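Local coordinates for protein enoyl-CoA hydratase/isomerase (Mycobacterium abscessus, PDB 3QXZ) that probably catalyses the hydration or double-bond isomerisation of enoyl-CoA thioesters, at residues P100-V105 against L194-D199; R182-P185 against G191-L194. All blocks are in the same frame, centred on the assembly; numbering follows the deposited sequence.

Interaction 1: P100-V105 against L194-D199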
loop_
_atom_site.group_PDB
_atom_site.type_symbol
_atom_site.label_atom_id
_atom_site.label_comp_id
_atom_site.label_asym_id
_atom_site.label_seq_id
_atom_site.Cartn_x
_atom_site.Cartn_y
_atom_site.Cartn_z
ATOM N N PRO A 100 4.091 -19.425 -8.649
ATOM C CA PRO A 100 2.931 -18.667 -8.174
ATOM C C PRO A 100 2.016 -19.505 -7.290
ATOM O O PRO A 100 1.824 -20.716 -7.542
ATOM C CB PRO A 100 2.212 -18.285 -9.474
ATOM C CG PRO A 100 3.325 -18.166 -10.480
ATOM C CD PRO A 100 4.238 -19.324 -10.116
ATOM N N VAL A 101 1.470 -18.852 -6.259
ATOM C CA VAL A 101 0.570 -19.500 -5.307
ATOM C C VAL A 101 -0.705 -18.675 -5.222
ATOM O O VAL A 101 -0.649 -17.468 -4.932
ATOM C CB VAL A 101 1.229 -19.614 -3.908
ATOM C CG1 VAL A 101 0.228 -20.164 -2.892
ATOM C CG2 VAL A 101 2.455 -20.544 -3.970
ATOM N N ILE A 102 -1.843 -19.320 -5.473
ATOM C CA ILE A 102 -3.151 -18.710 -5.341
ATOM C C ILE A 102 -3.893 -19.371 -4.183
ATOM O O ILE A 102 -3.988 -20.602 -4.131
ATOM C CB ILE A 102 -3.983 -18.919 -6.628
ATOM C CG1 ILE A 102 -3.275 -18.318 -7.853
ATOM C CG2 ILE A 102 -5.411 -18.334 -6.460
ATOM C CD1 ILE A 102 -3.912 -18.731 -9.212
ATOM N N ALA A 103 -4.385 -18.568 -3.240
ATOM C CA ALA A 103 -5.210 -19.073 -2.140
ATOM C C ALA A 103 -6.671 -18.938 -2.518
ATOM O O ALA A 103 -7.199 -17.808 -2.694
ATOM C CB ALA A 103 -4.886 -18.343 -0.841
ATOM N N ALA A 104 -7.303 -20.094 -2.702
ATOM C CA ALA A 104 -8.738 -20.182 -2.954
ATOM C C ALA A 104 -9.407 -20.315 -1.592
ATOM O O ALA A 104 -9.584 -21.422 -1.060
ATOM C CB ALA A 104 -9.044 -21.389 -3.869
ATOM N N VAL A 105 -9.684 -19.152 -0.999
ATOM C CA VAL A 105 -10.191 -19.068 0.372
ATOM C C VAL A 105 -11.707 -19.260 0.314
ATOM O O VAL A 105 -12.490 -18.316 0.203
ATOM C CB VAL A 105 -9.762 -17.755 1.061
ATOM C CG1 VAL A 105 -10.194 -17.752 2.497
ATOM C CG2 VAL A 105 -8.228 -17.587 0.987
ATOM N N LEU A 194 -8.825 -22.025 -10.080
ATOM C CA LEU A 194 -8.337 -23.007 -11.061
ATOM C C LEU A 194 -8.297 -22.433 -12.481
ATOM O O LEU A 194 -7.338 -22.681 -13.223
ATOM C CB LEU A 194 -9.148 -24.320 -11.005
ATOM C CG LEU A 194 -8.972 -25.115 -9.713
ATOM C CD1 LEU A 194 -9.961 -26.256 -9.616
ATOM C CD2 LEU A 194 -7.567 -25.636 -9.581
ATOM N N ARG A 195 -9.301 -21.645 -12.864
ATOM C CA ARG A 195 -9.265 -21.016 -14.191
ATOM C C ARG A 195 -8.060 -20.080 -14.301
ATOM O O ARG A 195 -7.368 -20.049 -15.335
ATOM C CB ARG A 195 -10.569 -20.266 -14.496
ATOM C CG ARG A 195 -11.731 -21.209 -14.896
ATOM C CD ARG A 195 -12.965 -20.457 -15.423
ATOM N NE ARG A 195 -13.518 -19.506 -14.453
ATOM C CZ ARG A 195 -14.335 -19.827 -13.449
ATOM N NH1 ARG A 195 -14.723 -21.085 -13.268
ATOM N NH2 ARG A 195 -14.768 -18.880 -12.628
ATOM N N MET A 196 -7.800 -19.318 -13.233
ATOM C CA MET A 196 -6.653 -18.425 -13.219
ATOM C C MET A 196 -5.343 -19.212 -13.271
ATOM O O MET A 196 -4.429 -18.848 -14.011
ATOM C CB MET A 196 -6.720 -17.544 -11.973
ATOM C CG MET A 196 -5.612 -16.492 -11.911
ATOM S SD MET A 196 -5.674 -15.501 -10.417
ATOM C CE MET A 196 -7.086 -14.464 -10.748
ATOM N N ALA A 197 -5.265 -20.291 -12.496
ATOM C CA ALA A 197 -4.078 -21.134 -12.476
ATOM C C ALA A 197 -3.795 -21.771 -13.826
ATOM O O ALA A 197 -2.646 -21.781 -14.270
ATOM C CB ALA A 197 -4.198 -22.218 -11.391
ATOM N N HIS A 198 -4.833 -22.301 -14.470
ATOM C CA HIS A 198 -4.624 -22.931 -15.772
ATOM C C HIS A 198 -4.253 -21.928 -16.861
ATOM O O HIS A 198 -3.470 -22.261 -17.759
ATOM C CB HIS A 198 -5.821 -23.811 -16.146
ATOM C CG HIS A 198 -5.837 -25.110 -15.400
ATOM N ND1 HIS A 198 -4.907 -26.105 -15.619
ATOM C CD2 HIS A 198 -6.632 -25.552 -14.395
ATOM C CE1 HIS A 198 -5.150 -27.118 -14.807
ATOM N NE2 HIS A 198 -6.185 -26.804 -14.048
ATOM N N ASP A 199 -4.757 -20.695 -16.754
ATOM C CA ASP A 199 -4.326 -19.647 -17.668
ATOM C C ASP A 199 -2.837 -19.305 -17.501
ATOM O O ASP A 199 -2.149 -19.097 -18.492
ATOM C CB ASP A 199 -5.187 -18.396 -17.506
ATOM C CG ASP A 199 -4.726 -17.270 -18.388
ATOM O OD1 ASP A 199 -4.819 -17.371 -19.639
ATOM O OD2 ASP A 199 -4.208 -16.287 -17.825
#
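No side-chain ring, amide or charged plane takes part where I102 meets M196 and A197, so there is no stacked face or edge here. The one flat group approached is the M196-A197 peptide, through its N: I102 CD1 comes within 3.9 Å of A197 N. Everything else is aliphatic carbon and one thioether. I102 reaches out from strand 101-105 toward helix 186-203. Its CG1 branch stands anti to the carbonyl carbon (chi1 -59°) and runs on extended, which makes the CD1 methyl the leading atom. That methyl does all the touching from the strand side. It sits 3.9 Å from M196 SD, with M196 CG and CB beside it. On its A197 side it meets the CB methyl at 4.1 Å. The chains of I102 and M196 run at a slant to each other. M196 has CG anti to its own N (chi1 -176°) and stays straight as far as SD. It then bends at chi3 (-73°), which turns CE away from I102. M196 also packs on T165 of the second subunit, and D199 of the same helical turn forms a salt bridge to R137 of that subunit. A197 is small and lies against V54 and V56 of the neighbouring strand 54-59. The pairing joins an inner strand of the crotonase-fold sheet to the helix lying across it. One methyl rests against M196 and A197, next to each other on the helix; I102 also packs on A193. No hydrogen bond or charge crosses between the segments. The contact is largely apolar burial and van der Waals packing, with no polar bond between the segments to fix its direction.

Interaction 2: R182-P185 against G191-L194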
loop_
_atom_site.group_PDB
_atom_site.type_symbol
_atom_site.label_atom_id
_atom_site.label_comp_id
_atom_site.label_asym_id
_atom_site.label_seq_id
_atom_site.Cartn_x
_atom_site.Cartn_y
_atom_site.Cartn_z
ATOM N N ARG A 182 -10.370 -10.753 -5.299
ATOM C CA ARG A 182 -11.741 -10.953 -5.756
ATOM C C ARG A 182 -12.526 -11.638 -4.655
ATOM O O ARG A 182 -11.959 -12.395 -3.846
ATOM C CB ARG A 182 -11.746 -11.831 -7.029
ATOM C CG ARG A 182 -13.109 -11.923 -7.741
ATOM C CD ARG A 182 -13.009 -12.726 -9.013
ATOM N NE ARG A 182 -14.246 -12.589 -9.778
ATOM C CZ ARG A 182 -14.545 -13.309 -10.856
ATOM N NH1 ARG A 182 -13.693 -14.228 -11.301
ATOM N NH2 ARG A 182 -15.705 -13.111 -11.482
ATOM N N CYS A 183 -13.833 -11.381 -4.632
ATOM C CA CYS A 183 -14.720 -12.175 -3.803
ATOM C C CYS A 183 -15.871 -12.746 -4.630
ATOM O O CYS A 183 -16.303 -12.136 -5.617
ATOM C CB CYS A 183 -15.219 -11.399 -2.584
ATOM S SG CYS A 183 -16.174 -9.967 -2.938
ATOM N N LEU A 184 -16.282 -13.944 -4.250
ATOM C CA LEU A 184 -17.300 -14.708 -4.980
ATOM C C LEU A 184 -18.098 -15.534 -4.004
ATOM O O LEU A 184 -17.655 -15.780 -2.885
ATOM C CB LEU A 184 -16.636 -15.668 -5.980
ATOM C CG LEU A 184 -15.989 -15.035 -7.203
ATOM C CD1 LEU A 184 -15.134 -16.058 -7.928
ATOM C CD2 LEU A 184 -17.058 -14.452 -8.138
ATOM N N PRO A 185 -19.279 -16.007 -4.432
ATOM C CA PRO A 185 -19.960 -17.002 -3.619
ATOM C C PRO A 185 -19.021 -18.178 -3.376
ATOM O O PRO A 185 -18.235 -18.548 -4.268
ATOM C CB PRO A 185 -21.138 -17.428 -4.503
ATOM C CG PRO A 185 -21.412 -16.217 -5.328
ATOM C CD PRO A 185 -20.043 -15.658 -5.646
ATOM N N GLY A 191 -13.188 -22.890 -8.365
ATOM C CA GLY A 191 -13.238 -22.895 -9.823
ATOM C C GLY A 191 -12.596 -21.656 -10.427
ATOM O O GLY A 191 -11.906 -21.746 -11.440
ATOM N N ALA A 192 -12.820 -20.490 -9.814
ATOM C CA ALA A 192 -12.193 -19.267 -10.316
ATOM C C ALA A 192 -10.672 -19.325 -10.147
ATOM O O ALA A 192 -9.924 -18.928 -11.041
ATOM C CB ALA A 192 -12.758 -18.029 -9.617
ATOM N N ALA A 193 -10.214 -19.827 -9.006
ATOM C CA ALA A 193 -8.782 -19.967 -8.765
ATOM C C ALA A 193 -8.138 -20.924 -9.786
ATOM O O ALA A 193 -7.052 -20.654 -10.320
ATOM C CB ALA A 193 -8.526 -20.428 -7.337
ATOM N N LEU A 194 -8.825 -22.025 -10.080
ATOM C CA LEU A 194 -8.337 -23.007 -11.061
ATOM C C LEU A 194 -8.297 -22.433 -12.481
ATOM O O LEU A 194 -7.338 -22.681 -13.223
ATOM C CB LEU A 194 -9.148 -24.320 -11.005
ATOM C CG LEU A 194 -8.972 -25.115 -9.713
ATOM C CD1 LEU A 194 -9.961 -26.256 -9.616
ATOM C CD2 LEU A 194 -7.567 -25.636 -9.581
#
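L184 and A192 form the tight part of this contact, with L184 CD1 only 3.5 Å from A192 CB. Methyl presses on methyl, with both CB atoms directed toward the opposite segment. CG of L184 stands anti to the carbonyl carbon (chi1 -71°), and CD1 leads toward the helix. Both residues also touch I124 of the adjacent strand 122-126, and A192 is buried. The loose part is R182, which is exposed. Its side chain is nearly fully extended and brings NH1 to 4.3 Å from A192 CB, at an oblique angle to the guanidinium. L184 CD2 lies 3.5 Å above the guanidinium plane, offset toward its rim. L184 thus stands between the two environments, one methyl on the helix and the other over the arginine. P185 alone separates strand 182-184 from helix 186-203, so the contact packs the helix back on the strand that leads into it. No hydrogen bond links the two segments. The implied chemistry is a small apolar contact at the sheet's outer strand within this chain, with the exposed guanidinium alongside it and probably kept near solvent.

Both contacts pack the main sheet against helix 186-203. Their helix ranges overlap at L194, which touches neither strand segment. Interaction 1 uses strand 101-105, inside the sheet, and two of its three touching residues are buried. Interaction 2 uses strand 182-184 at the sheet's outer end and is only partly buried. Their centres are 9 Å apart. A193, in the helix segment of interaction 2, packs instead on the strand of interaction 1: A193 CB lies 3.6 Å from A104 CB, and A193 O lies 3.8 Å from I102 CD1. The inner contact includes a thioether and is apolar in its side chains, and its helix residues also reach the second subunit. The outer one adds an exposed arginine and meets no other chain.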